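Local coordinates for protein N-isopropylammelide isopropylaminohydrolase (PDB 6NBO) that belongs to the amidohydrolase family of typically metal-dependent TIM-barrel enzymes and holds two zinc ions, at residues E51-E63 and Y357-V370. Residues are numbered along the deposited sequence; the frame is centred on the assembly and turned at random.
Sequences EGAGAIALPGLVE and YGLQPGARADVVLV. With EDO (1,2-ethanediol), chain L.
Y357 reaches across to G60 with its hydroxyl. From CB, the ring carbon CG stands anti to the backbone N (chi1 -174°), which sends the ring toward 51-63. Of the two ortho–meta sides, one brings CE1 to 3.8 Å from CG2 of V62, obliquely to the ring, while the other sets CE2 against CB and CG of P59. CZ lies 3.6 Å from CB of P59, and OH ends the chain by donating a hydrogen bond of 2.6 Å to O of G60. That carbonyl sits at the ring edge, near its plane, although the hydroxyl is tilted 23° from the carbonyl plane. H346, edge-to-face with the Y357 ring, and A349 bring in helix 346-352. Strand 56-59 pairs antiparallel with 367-370, consistent with the small beta domain that amidohydrolases build from both ends of the chain; beyond the break at G60 the strand enters the TIM barrel beside 120-128 and leads to the zinc ligand H65, with H67 just after it. The evidence for the pairing is two hydrogen-bonded pairs, I56 with V370 and L58 with V368; the bond from L58 N to V368 O, at 2.7 Å and 172°, is nearly straight. Further on the pairing frays: G60 N makes only a weak bond to D366 O, and a water lies 2.7 Å from both D366 O and G358 O. Side chains alternate accordingly. A57 CB meets CD2 of L369 at 3.7 Å on one face, where L359 also puts CD1 3.5 Å from O of A57 and crosses the P59 ring at about a right angle. On the other face CG2 of V370 touches I56 and L58. D366, just before the strand, has its carboxylate hydrogen-bonded to T121 OG1 and the backbone N of S391.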
# COMPACT_ATOMS: atom_id res chain seq x y z
N GLU A 51 -25.42 -8.81 -13.26
CA GLU A 51 -26.46 -8.31 -12.37
C GLU A 51 -25.87 -8.08 -10.98
O GLU A 51 -25.53 -9.04 -10.29
CB GLU A 51 -27.65 -9.26 -12.32
CG GLU A 51 -28.46 -9.34 -13.63
CD GLU A 51 -29.12 -8.01 -14.02
OE1 GLU A 51 -29.19 -7.09 -13.17
OE2 GLU A 51 -29.57 -7.88 -15.19
N GLY A 52 -25.75 -6.81 -10.58
CA GLY A 52 -25.17 -6.48 -9.29
C GLY A 52 -26.07 -6.74 -8.10
O GLY A 52 -25.58 -6.80 -6.97
N ALA A 53 -27.38 -6.85 -8.33
CA ALA A 53 -28.35 -7.24 -7.29
C ALA A 53 -28.27 -6.33 -6.06
O ALA A 53 -28.42 -6.78 -4.92
CB ALA A 53 -28.17 -8.70 -6.89
N GLY A 54 -28.03 -5.04 -6.29
CA GLY A 54 -28.05 -4.07 -5.22
C GLY A 54 -26.82 -4.06 -4.35
O GLY A 54 -26.84 -3.40 -3.30
N ALA A 55 -25.76 -4.75 -4.75
CA ALA A 55 -24.54 -4.77 -3.97
C ALA A 55 -23.87 -3.39 -3.98
O ALA A 55 -24.06 -2.58 -4.89
CB ALA A 55 -23.55 -5.79 -4.54
N ILE A 56 -23.07 -3.14 -2.94
CA ILE A 56 -22.19 -1.98 -2.96
C ILE A 56 -21.04 -2.23 -3.93
O ILE A 56 -20.41 -3.30 -3.91
CB ILE A 56 -21.67 -1.67 -1.55
CG1 ILE A 56 -22.73 -0.91 -0.75
CG2 ILE A 56 -20.33 -0.88 -1.63
CD1 ILE A 56 -22.34 -0.61 0.68
N ALA A 57 -20.78 -1.26 -4.80
CA ALA A 57 -19.62 -1.28 -5.67
C ALA A 57 -18.53 -0.40 -5.07
O ALA A 57 -18.76 0.77 -4.76
CB ALA A 57 -19.98 -0.79 -7.09
N LEU A 58 -17.36 -0.98 -4.88
CA LEU A 58 -16.17 -0.30 -4.40
C LEU A 58 -15.15 -0.17 -5.53
O LEU A 58 -15.07 -1.05 -6.39
CB LEU A 58 -15.52 -1.07 -3.24
CG LEU A 58 -16.34 -1.29 -1.98
CD1 LEU A 58 -15.61 -2.27 -1.01
CD2 LEU A 58 -16.65 0.03 -1.28
N PRO A 59 -14.37 0.91 -5.57
CA PRO A 59 -13.19 0.92 -6.44
C PRO A 59 -12.22 -0.16 -5.98
O PRO A 59 -12.33 -0.68 -4.87
CB PRO A 59 -12.61 2.33 -6.24
CG PRO A 59 -13.01 2.69 -4.84
CD PRO A 59 -14.38 2.03 -4.62
N GLY A 60 -11.28 -0.52 -6.85
CA GLY A 60 -10.30 -1.53 -6.49
C GLY A 60 -9.60 -1.15 -5.19
O GLY A 60 -9.29 0.02 -5.00
N LEU A 61 -9.39 -2.10 -4.29
CA LEU A 61 -8.74 -1.77 -3.03
C LEU A 61 -7.24 -1.60 -3.26
O LEU A 61 -6.69 -2.05 -4.28
CB LEU A 61 -9.04 -2.85 -1.97
CG LEU A 61 -10.54 -3.15 -1.80
CD1 LEU A 61 -10.84 -4.23 -0.72
CD2 LEU A 61 -11.32 -1.86 -1.48
N VAL A 62 -6.58 -0.92 -2.34
CA VAL A 62 -5.17 -0.56 -2.49
C VAL A 62 -4.42 -1.05 -1.26
O VAL A 62 -4.78 -0.70 -0.13
CB VAL A 62 -4.98 0.95 -2.66
CG1 VAL A 62 -3.50 1.31 -2.85
CG2 VAL A 62 -5.83 1.46 -3.84
N GLU A 63 -3.37 -1.84 -1.47
CA GLU A 63 -2.40 -2.14 -0.42
C GLU A 63 -1.25 -1.15 -0.55
O GLU A 63 -0.45 -1.23 -1.48
CB GLU A 63 -1.93 -3.59 -0.54
CG GLU A 63 -0.67 -3.93 0.26
CD GLU A 63 -0.83 -3.69 1.73
OE1 GLU A 63 -0.80 -2.51 2.14
OE2 GLU A 63 -0.99 -4.68 2.49
N TYR A 357 -7.85 6.39 -10.86
CA TYR A 357 -8.46 5.64 -9.78
C TYR A 357 -9.91 6.06 -9.59
O TYR A 357 -10.26 7.23 -9.73
CB TYR A 357 -7.69 5.88 -8.48
CG TYR A 357 -8.21 5.01 -7.37
CD1 TYR A 357 -7.81 3.69 -7.27
CD2 TYR A 357 -9.14 5.49 -6.44
CE1 TYR A 357 -8.31 2.86 -6.29
CE2 TYR A 357 -9.65 4.67 -5.45
CZ TYR A 357 -9.22 3.35 -5.38
OH TYR A 357 -9.71 2.51 -4.43
N GLY A 358 -10.76 5.10 -9.23
CA GLY A 358 -12.11 5.43 -8.82
C GLY A 358 -13.19 4.74 -9.64
O GLY A 358 -12.91 3.79 -10.37
N LEU A 359 -14.44 5.22 -9.52
CA LEU A 359 -15.56 4.63 -10.24
C LEU A 359 -16.23 5.63 -11.18
O LEU A 359 -17.35 5.38 -11.64
CB LEU A 359 -16.61 4.07 -9.27
CG LEU A 359 -16.14 2.94 -8.36
CD1 LEU A 359 -17.25 2.55 -7.40
CD2 LEU A 359 -15.68 1.74 -9.18
N GLN A 360 -15.58 6.72 -11.48
CA GLN A 360 -16.15 7.65 -12.44
C GLN A 360 -15.68 7.32 -13.84
O GLN A 360 -14.64 6.67 -14.01
CB GLN A 360 -15.75 9.09 -12.09
CG GLN A 360 -16.09 9.50 -10.66
CD GLN A 360 -17.56 9.29 -10.32
OE1 GLN A 360 -18.45 9.73 -11.05
NE2 GLN A 360 -17.81 8.59 -9.21
N PRO A 361 -16.40 7.76 -14.87
CA PRO A 361 -15.96 7.52 -16.24
C PRO A 361 -14.52 7.98 -16.46
O PRO A 361 -14.10 9.04 -15.97
CB PRO A 361 -16.94 8.34 -17.08
CG PRO A 361 -18.17 8.38 -16.27
CD PRO A 361 -17.70 8.46 -14.83
N GLY A 362 -13.77 7.19 -17.21
CA GLY A 362 -12.37 7.46 -17.46
C GLY A 362 -11.43 6.76 -16.51
O GLY A 362 -10.25 6.59 -16.84
N ALA A 363 -11.92 6.34 -15.35
CA ALA A 363 -11.08 5.61 -14.41
C ALA A 363 -10.83 4.20 -14.94
O ALA A 363 -11.60 3.66 -15.74
CB ALA A 363 -11.75 5.52 -13.04
N ARG A 364 -9.72 3.62 -14.49
CA ARG A 364 -9.48 2.20 -14.73
C ARG A 364 -10.61 1.39 -14.13
O ARG A 364 -11.04 1.63 -13.00
CB ARG A 364 -8.14 1.76 -14.13
CG ARG A 364 -7.77 0.31 -14.48
CD ARG A 364 -6.45 -0.12 -13.80
NE ARG A 364 -5.34 0.74 -14.21
CZ ARG A 364 -4.20 0.87 -13.53
NH1 ARG A 364 -4.00 0.18 -12.41
NH2 ARG A 364 -3.27 1.70 -13.97
N ALA A 365 -11.12 0.42 -14.91
CA ALA A 365 -12.31 -0.33 -14.52
C ALA A 365 -11.94 -1.43 -13.52
O ALA A 365 -11.95 -2.63 -13.82
CB ALA A 365 -12.98 -0.90 -15.76
N ASP A 366 -11.62 -0.99 -12.30
CA ASP A 366 -11.45 -1.88 -11.14
C ASP A 366 -12.70 -1.73 -10.27
O ASP A 366 -12.97 -0.65 -9.75
CB ASP A 366 -10.20 -1.53 -10.33
CG ASP A 366 -8.90 -1.70 -11.12
OD1 ASP A 366 -8.93 -2.19 -12.27
OD2 ASP A 366 -7.82 -1.35 -10.58
N VAL A 367 -13.46 -2.81 -10.13
CA VAL A 367 -14.74 -2.76 -9.44
C VAL A 367 -14.85 -3.98 -8.54
O VAL A 367 -14.59 -5.11 -8.98
CB VAL A 367 -15.94 -2.69 -10.40
CG1 VAL A 367 -17.23 -2.55 -9.62
CG2 VAL A 367 -15.79 -1.53 -11.39
N VAL A 368 -15.24 -3.76 -7.29
CA VAL A 368 -15.37 -4.81 -6.28
C VAL A 368 -16.78 -4.73 -5.73
O VAL A 368 -17.18 -3.68 -5.21
CB VAL A 368 -14.31 -4.64 -5.17
CG1 VAL A 368 -14.44 -5.73 -4.09
CG2 VAL A 368 -12.92 -4.63 -5.78
N LEU A 369 -17.55 -5.81 -5.87
CA LEU A 369 -18.92 -5.84 -5.36
C LEU A 369 -18.96 -6.58 -4.04
O LEU A 369 -18.37 -7.66 -3.92
CB LEU A 369 -19.87 -6.52 -6.35
CG LEU A 369 -19.96 -5.92 -7.75
CD1 LEU A 369 -21.12 -6.57 -8.51
CD2 LEU A 369 -20.10 -4.41 -7.68
N VAL A 370 -19.65 -6.01 -3.04
CA VAL A 370 -19.85 -6.66 -1.74
C VAL A 370 -21.30 -6.50 -1.30
O VAL A 370 -21.92 -5.45 -1.53
CB VAL A 370 -18.90 -6.10 -0.65
CG1 VAL A 370 -17.49 -6.50 -0.95
CG2 VAL A 370 -19.03 -4.59 -0.51
C1 EDO L . -3.95 3.42 -16.66
O1 EDO L . -3.57 4.54 -15.85
C2 EDO L . -5.43 3.10 -16.43
O2 EDO L . -5.75 1.84 -17.03
O HOH W 1 -11.57 1.63 -9.34